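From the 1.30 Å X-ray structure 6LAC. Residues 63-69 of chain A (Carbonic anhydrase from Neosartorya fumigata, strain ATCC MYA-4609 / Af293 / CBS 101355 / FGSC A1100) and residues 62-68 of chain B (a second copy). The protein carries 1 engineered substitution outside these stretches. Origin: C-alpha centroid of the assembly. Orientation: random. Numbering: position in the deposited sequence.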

# COMPACT_ATOMS: atom_id res chain seq x y z
N VAL A 63 11.90 1.08 -4.00
CA VAL A 63 13.34 0.97 -3.62
C VAL A 63 13.81 -0.42 -4.04
O VAL A 63 13.00 -1.25 -4.54
CB VAL A 63 13.49 1.23 -2.11
CG1 VAL A 63 12.95 2.59 -1.70
CG2 VAL A 63 12.86 0.13 -1.28
N ASP A 64 15.09 -0.68 -3.82
CA ASP A 64 15.69 -1.97 -4.22
C ASP A 64 15.36 -2.99 -3.14
O ASP A 64 16.18 -3.17 -2.21
CB ASP A 64 17.20 -1.83 -4.40
CG ASP A 64 17.85 -3.07 -4.98
OD1 ASP A 64 17.13 -4.02 -5.35
OD2 ASP A 64 19.09 -3.07 -5.09
N ASP A 65 14.18 -3.58 -3.21
CA ASP A 65 13.75 -4.56 -2.19
C ASP A 65 12.83 -5.58 -2.85
O ASP A 65 12.38 -5.36 -4.02
CB ASP A 65 13.22 -3.80 -0.98
CG ASP A 65 12.68 -4.63 0.17
OD1 ASP A 65 13.45 -5.52 0.64
OD2 ASP A 65 11.52 -4.37 0.60
N LEU A 66 12.62 -6.71 -2.19
CA LEU A 66 11.78 -7.79 -2.75
C LEU A 66 10.38 -7.24 -3.03
O LEU A 66 9.84 -7.62 -4.09
CB LEU A 66 11.71 -8.94 -1.74
CG LEU A 66 13.03 -9.62 -1.38
CD1 LEU A 66 12.74 -10.94 -0.69
CD2 LEU A 66 13.88 -9.82 -2.62
N SER A 67 9.80 -6.49 -2.10
CA SER A 67 8.38 -6.06 -2.23
C SER A 67 8.22 -5.21 -3.49
O SER A 67 7.28 -5.41 -4.30
CB SER A 67 7.91 -5.29 -1.03
OG SER A 67 7.61 -6.15 0.04
N CYS A 68 9.14 -4.29 -3.68
CA CYS A 68 8.96 -3.32 -4.77
C CYS A 68 9.16 -4.08 -6.08
O CYS A 68 8.33 -3.96 -6.97
CB CYS A 68 9.88 -2.13 -4.58
SG CYS A 68 9.57 -1.15 -3.09
N LYS A 69 10.12 -4.99 -6.16
CA LYS A 69 10.39 -5.82 -7.36
C LYS A 69 9.26 -6.80 -7.67
O LYS A 69 8.87 -6.93 -8.83
CB LYS A 69 11.73 -6.55 -7.19
CG LYS A 69 12.92 -5.61 -7.15
CD LYS A 69 14.24 -6.31 -7.04
CE LYS A 69 15.38 -5.32 -6.89
NZ LYS A 69 15.63 -4.60 -8.17
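Chain B (62-68) MVDDLSC

This is a compact polar contact between two copies of the same turn, in which Asp65 of each chain accepts hydrogen bonds from the start of the other chain's helix. Chain B runs as a loop from Met62(B) to Asp65(B), with Asp65(B) at phi/psi -126/-180, and then enters a helix at Leu66(B). Chain A makes the same change at Leu66(A). The nearest CA pairs are Asp65(A) with Leu66(B) at 6.3 Å, Leu66(A) with Asp65(B) at 6.4 Å and Ser67(A) with Ser67(B) at 6.4 Å.

Leu66(B) N donates to Asp65(A) OD1 at 2.9 Å. Ser67(B) donates twice to Asp65(A) OD2, from N at 2.7 Å and from OG at 2.7 Å. Both carboxylate oxygens of Asp65(A) are thus engaged by the first turn of chain B's helix.

The return contact is not an exact copy. Ser67(A) OG donates to Asp65(B) OD2 at a very short 2.4 Å, and Ser67(A) N adds a weak bond of 3.0 Å to the same OD2. Asp65(B) has chi1 in p, whereas Asp65(A) is in t. In the p rotamer, Asp65(B) OD1 caps its own helix, accepting from Cys68(B) N at 2.9 Å. Asp65(A) makes no such cap.

The two carboxylates come close at the centre, with Asp65(A) OD2 3.2 Å from Asp65(B) OD2. Both atoms are acceptors, so this is no hydrogen bond; each of these oxygens also accepts from the N and OG of Ser67 in the other chain.

The leucines add carbon-to-oxygen contacts: Leu66(B) CD1 lies 4.3 Å from Asp64(A) O, Leu66(B) CB 3.2 Å from Asp65(A) OD1, and Leu66(A) CB 3.8 Å from Asp65(B) OD2. The stretches bury 301 Å² in all.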

# COMPACT_ATOMS: atom_id res chain seq x y z
N MET B 62 2.83 -9.47 5.13
CA MET B 62 4.12 -8.92 5.58
C MET B 62 5.15 -10.04 5.49
O MET B 62 5.00 -11.07 6.18
CB MET B 62 4.00 -8.40 7.02
CG MET B 62 2.96 -7.27 7.17
SD MET B 62 3.43 -5.76 6.34
CE MET B 62 4.26 -4.96 7.72
N VAL B 63 6.05 -9.94 4.55
CA VAL B 63 7.06 -10.99 4.35
C VAL B 63 8.34 -10.47 4.97
O VAL B 63 8.37 -9.31 5.45
CB VAL B 63 7.11 -11.34 2.86
CG1 VAL B 63 5.76 -11.77 2.34
CG2 VAL B 63 7.65 -10.19 2.03
N ASP B 64 9.39 -11.25 4.97
CA ASP B 64 10.49 -10.79 5.85
C ASP B 64 11.45 -9.96 5.01
O ASP B 64 12.45 -10.52 4.57
CB ASP B 64 11.16 -11.98 6.54
CG ASP B 64 11.59 -11.65 7.95
OD1 ASP B 64 12.02 -12.59 8.65
OD2 ASP B 64 11.46 -10.46 8.36
N ASP B 65 11.02 -8.78 4.56
CA ASP B 65 11.88 -7.99 3.65
C ASP B 65 12.08 -6.60 4.21
O ASP B 65 11.64 -6.30 5.32
CB ASP B 65 11.34 -7.98 2.22
CG ASP B 65 10.07 -7.17 2.04
OD1 ASP B 65 9.48 -6.71 3.04
OD2 ASP B 65 9.72 -7.00 0.86
N LEU B 66 12.82 -5.74 3.50
CA LEU B 66 13.14 -4.42 4.07
C LEU B 66 11.86 -3.62 4.20
O LEU B 66 11.72 -2.88 5.10
CB LEU B 66 14.14 -3.65 3.19
CG LEU B 66 15.50 -4.31 2.97
CD1 LEU B 66 16.34 -3.45 2.04
CD2 LEU B 66 16.22 -4.49 4.30
N SER B 67 10.97 -3.74 3.21
CA SER B 67 9.70 -2.94 3.21
C SER B 67 8.87 -3.26 4.45
O SER B 67 8.39 -2.35 5.13
CB SER B 67 8.94 -3.16 1.95
OG SER B 67 9.56 -2.51 0.88
N CYS B 68 8.73 -4.53 4.85
CA CYS B 68 8.00 -4.93 6.11
C CYS B 68 8.64 -4.24 7.29
O CYS B 68 7.96 -3.60 8.11
CB CYS B 68 8.01 -6.43 6.53
SG CYS B 68 7.35 -6.83 8.20